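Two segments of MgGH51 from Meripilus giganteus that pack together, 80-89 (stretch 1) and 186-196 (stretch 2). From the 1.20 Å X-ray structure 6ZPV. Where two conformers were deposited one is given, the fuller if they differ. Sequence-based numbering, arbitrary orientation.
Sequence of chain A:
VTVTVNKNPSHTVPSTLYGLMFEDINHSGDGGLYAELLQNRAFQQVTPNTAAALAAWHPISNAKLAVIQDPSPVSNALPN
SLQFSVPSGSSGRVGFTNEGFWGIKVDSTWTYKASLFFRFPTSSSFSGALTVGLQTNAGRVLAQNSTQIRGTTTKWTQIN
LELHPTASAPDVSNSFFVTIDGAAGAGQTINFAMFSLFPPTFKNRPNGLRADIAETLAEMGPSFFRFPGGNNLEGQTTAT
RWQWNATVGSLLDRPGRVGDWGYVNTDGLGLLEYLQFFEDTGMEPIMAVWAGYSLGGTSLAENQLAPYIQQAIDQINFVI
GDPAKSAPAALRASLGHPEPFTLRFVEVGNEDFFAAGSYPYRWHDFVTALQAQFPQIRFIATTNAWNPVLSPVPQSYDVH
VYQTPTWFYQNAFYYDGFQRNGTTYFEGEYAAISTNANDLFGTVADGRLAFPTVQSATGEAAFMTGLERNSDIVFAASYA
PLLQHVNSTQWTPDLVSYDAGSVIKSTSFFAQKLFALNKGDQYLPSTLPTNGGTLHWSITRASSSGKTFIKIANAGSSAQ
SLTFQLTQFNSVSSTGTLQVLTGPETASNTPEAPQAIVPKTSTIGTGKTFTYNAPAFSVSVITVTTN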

# COMPACT_ATOMS: atom_id res chain seq x y z
N ASN A 80 -16.23 -6.88 -21.67
CA ASN A 80 -17.28 -7.69 -21.06
C ASN A 80 -18.37 -6.82 -20.48
O ASN A 80 -18.13 -5.76 -19.95
CB ASN A 80 -16.65 -8.56 -19.95
CG ASN A 80 -15.65 -9.59 -20.46
OD1 ASN A 80 -15.78 -10.07 -21.61
ND2 ASN A 80 -14.69 -9.94 -19.59
N SER A 81 -19.59 -7.35 -20.57
CA SER A 81 -20.80 -6.74 -20.01
C SER A 81 -21.57 -7.74 -19.17
O SER A 81 -21.48 -8.96 -19.42
CB SER A 81 -21.73 -6.21 -21.10
OG SER A 81 -21.10 -5.20 -21.84
N LEU A 82 -22.35 -7.24 -18.22
CA LEU A 82 -23.34 -8.05 -17.50
C LEU A 82 -24.63 -8.02 -18.32
O LEU A 82 -25.25 -6.96 -18.46
CB LEU A 82 -23.53 -7.51 -16.09
CG LEU A 82 -24.51 -8.25 -15.23
CD1 LEU A 82 -24.01 -9.65 -14.89
CD2 LEU A 82 -24.80 -7.46 -13.96
N GLN A 83 -25.05 -9.18 -18.78
CA GLN A 83 -26.33 -9.34 -19.46
C GLN A 83 -27.37 -9.73 -18.39
O GLN A 83 -27.26 -10.81 -17.77
CB GLN A 83 -26.23 -10.42 -20.53
CG GLN A 83 -27.54 -10.65 -21.25
CD GLN A 83 -27.37 -11.82 -22.19
OE1 GLN A 83 -27.12 -11.60 -23.40
NE2 GLN A 83 -27.39 -13.04 -21.62
N PHE A 84 -28.34 -8.86 -18.19
CA PHE A 84 -29.43 -8.97 -17.21
C PHE A 84 -30.76 -9.18 -17.92
O PHE A 84 -31.14 -8.38 -18.74
CB PHE A 84 -29.48 -7.68 -16.37
CG PHE A 84 -30.74 -7.47 -15.58
CD1 PHE A 84 -31.07 -8.30 -14.51
CD2 PHE A 84 -31.62 -6.47 -15.91
CE1 PHE A 84 -32.24 -8.09 -13.79
CE2 PHE A 84 -32.78 -6.24 -15.17
CZ PHE A 84 -33.06 -7.05 -14.09
N SER A 85 -31.45 -10.26 -17.59
CA SER A 85 -32.76 -10.55 -18.22
C SER A 85 -33.80 -10.82 -17.12
O SER A 85 -33.48 -11.49 -16.11
CB SER A 85 -32.67 -11.72 -19.16
OG SER A 85 -31.79 -11.43 -20.24
N VAL A 86 -35.00 -10.37 -17.34
CA VAL A 86 -36.15 -10.61 -16.45
C VAL A 86 -37.08 -11.60 -17.18
O VAL A 86 -37.54 -11.30 -18.28
CB VAL A 86 -36.91 -9.32 -16.14
CG1 VAL A 86 -38.09 -9.60 -15.24
CG2 VAL A 86 -35.98 -8.26 -15.55
N PRO A 87 -37.35 -12.78 -16.61
CA PRO A 87 -38.29 -13.69 -17.25
C PRO A 87 -39.66 -13.07 -17.46
O PRO A 87 -40.08 -12.14 -16.77
CB PRO A 87 -38.38 -14.83 -16.25
CG PRO A 87 -37.01 -14.84 -15.57
CD PRO A 87 -36.74 -13.35 -15.40
N SER A 88 -40.38 -13.61 -18.45
CA SER A 88 -41.80 -13.27 -18.61
C SER A 88 -42.51 -13.68 -17.30
O SER A 88 -42.04 -14.59 -16.58
CB SER A 88 -42.37 -13.99 -19.84
OG SER A 88 -42.31 -15.38 -19.68
N GLY A 89 -43.63 -13.09 -17.01
CA GLY A 89 -44.42 -13.57 -15.86
C GLY A 89 -43.89 -13.14 -14.51
O GLY A 89 -44.07 -13.88 -13.55
N ALA A 186 -40.86 -7.28 -17.29
CA ALA A 186 -40.98 -8.70 -17.64
C ALA A 186 -40.56 -8.87 -19.12
O ALA A 186 -41.04 -8.14 -19.98
CB ALA A 186 -42.38 -9.17 -17.39
N GLY A 187 -39.70 -9.86 -19.37
CA GLY A 187 -39.23 -10.10 -20.73
C GLY A 187 -38.10 -9.20 -21.22
O GLY A 187 -37.68 -9.38 -22.37
N GLN A 188 -37.61 -8.28 -20.42
CA GLN A 188 -36.57 -7.34 -20.90
C GLN A 188 -35.17 -7.92 -20.76
O GLN A 188 -34.92 -8.67 -19.79
CB GLN A 188 -36.64 -6.01 -20.14
CG GLN A 188 -37.96 -5.27 -20.31
CD GLN A 188 -38.23 -4.72 -21.68
OE1 GLN A 188 -37.26 -4.32 -22.36
NE2 GLN A 188 -39.50 -4.60 -22.01
N THR A 189 -34.25 -7.45 -21.59
CA THR A 189 -32.80 -7.69 -21.41
C THR A 189 -32.07 -6.35 -21.46
O THR A 189 -32.37 -5.51 -22.35
CB THR A 189 -32.22 -8.62 -22.47
OG1 THR A 189 -32.85 -9.88 -22.38
CG2 THR A 189 -30.73 -8.78 -22.34
N ILE A 190 -31.21 -6.10 -20.49
CA ILE A 190 -30.37 -4.89 -20.45
C ILE A 190 -28.92 -5.34 -20.31
O ILE A 190 -28.62 -6.27 -19.51
CB ILE A 190 -30.76 -3.97 -19.27
CG1 ILE A 190 -32.25 -3.60 -19.31
CG2 ILE A 190 -29.89 -2.73 -19.29
CD1 ILE A 190 -32.74 -2.88 -18.08
N ASN A 191 -28.01 -4.72 -21.05
CA ASN A 191 -26.56 -4.94 -20.88
C ASN A 191 -26.01 -3.80 -20.00
O ASN A 191 -26.32 -2.61 -20.23
CB ASN A 191 -25.80 -4.97 -22.18
CG ASN A 191 -26.03 -6.18 -23.07
OD1 ASN A 191 -26.93 -6.98 -22.79
ND2 ASN A 191 -25.22 -6.29 -24.14
N PHE A 192 -25.16 -4.18 -19.03
CA PHE A 192 -24.52 -3.22 -18.11
C PHE A 192 -23.02 -3.34 -18.18
O PHE A 192 -22.50 -4.45 -18.44
CB PHE A 192 -24.97 -3.48 -16.66
CG PHE A 192 -26.41 -3.21 -16.34
CD1 PHE A 192 -26.79 -1.97 -15.92
CD2 PHE A 192 -27.39 -4.23 -16.42
CE1 PHE A 192 -28.11 -1.72 -15.58
CE2 PHE A 192 -28.69 -3.95 -16.07
CZ PHE A 192 -29.05 -2.71 -15.65
N ALA A 193 -22.33 -2.26 -17.87
CA ALA A 193 -20.87 -2.28 -17.83
C ALA A 193 -20.40 -1.21 -16.87
O ALA A 193 -21.12 -0.25 -16.58
CB ALA A 193 -20.27 -2.07 -19.22
N MET A 194 -19.13 -1.34 -16.46
CA MET A 194 -18.42 -0.25 -15.75
C MET A 194 -19.28 0.31 -14.60
O MET A 194 -19.60 1.50 -14.55
CB MET A 194 -17.98 0.84 -16.73
CG MET A 194 -17.03 1.88 -16.23
SD MET A 194 -15.49 1.26 -15.49
CE MET A 194 -15.82 1.52 -13.73
N PHE A 195 -19.54 -0.54 -13.63
CA PHE A 195 -20.20 -0.11 -12.38
C PHE A 195 -19.20 0.54 -11.45
O PHE A 195 -18.01 0.21 -11.46
CB PHE A 195 -20.77 -1.33 -11.66
CG PHE A 195 -21.89 -2.06 -12.37
CD1 PHE A 195 -23.22 -1.70 -12.11
CD2 PHE A 195 -21.67 -3.13 -13.21
CE1 PHE A 195 -24.29 -2.41 -12.66
CE2 PHE A 195 -22.74 -3.83 -13.77
CZ PHE A 195 -24.04 -3.47 -13.51
N SER A 196 -19.71 1.37 -10.54
CA SER A 196 -18.84 1.94 -9.51
C SER A 196 -19.67 2.42 -8.31
O SER A 196 -20.75 3.00 -8.51
CB SER A 196 -18.03 3.11 -10.07
OG SER A 196 -17.18 3.70 -9.09
O HOH W 1 -17.69 -3.68 -17.88
O HOH W 2 -27.53 -9.09 -24.44

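The two stretches lie far apart in sequence but pair as antiparallel strands, and the backbone ladder between them is the main bond. Leu82 and Phe192 form one hydrogen-bonded pair: Leu82 N donates to Phe192 O at 2.8 Å, and Phe192 N donates to Leu82 O at 2.8 Å. Two residues along, Phe84 N donates to Ile190 O at 2.9 Å and Ile190 N returns the bond to Phe84 O at 2.9 Å. The ladder outlasts the first strand, since Val86 N donates to Gln188 O (3.0 Å) and Gly187 N to Val86 O (2.8 Å). A longer, weak bond joins Gly187 N to Pro87 O at 3.5 Å. Gly187 adopts a positive phi of 81°, where a CB would jam against the carbonyl oxygen of the residue before it, so glycine suits this turn. Pro87 has no amide hydrogen to give, but its carbonyl remains available as an acceptor.

Between the hydrogen-bonded pairs the CA atoms come closer, and CA-H groups also approach carbonyls: Thr189 CA lies 3.2 Å from Phe84 O, and Ser85 CA 3.3 Å from Gln188 O.

Side chains alternate across the sheet. Gln83, Ser85, Thr189 and Asn191 share one face, where polar groups find partners. The short side chains of Ser85 and Thr189, both with chi1 in the m well, bring their hydroxyls directly together, OG to OG1 at 2.8 Å; either could be the donor. Gln83 and Asn191 are joined through a water that donates to both Gln83 OE1 and Asn191 OD1, at 2.7 Å each. The extended aliphatic part of Gln83 also packs against its neighbour, with CG 3.9 Å from Thr189 CG2. Near the other end of the pairing, a second water bridges backbone groups, donating to Asn80 O (3.0 Å) and accepting from Met194 N (3.1 Å).

The opposite face carries Leu82, Phe84, Ile190 and Phe192, all buried and apolar, as befits side chains with no polar groups to satisfy. Phe84 CB meets Phe192 CE2 at 3.8 Å, at the edge of the Phe192 ring, while Ile190 CB sits at the edge of the Phe84 ring, 4.3 Å from CD2. Leu82 reaches farther along the second stretch, its CD2 4.1 Å from Phe195 CZ. Beyond the first strand, Val86 extends the apolar contact, with CG1 3.9 Å from Ala186 CA. Together the stretches bury 686 Å², counting both sides.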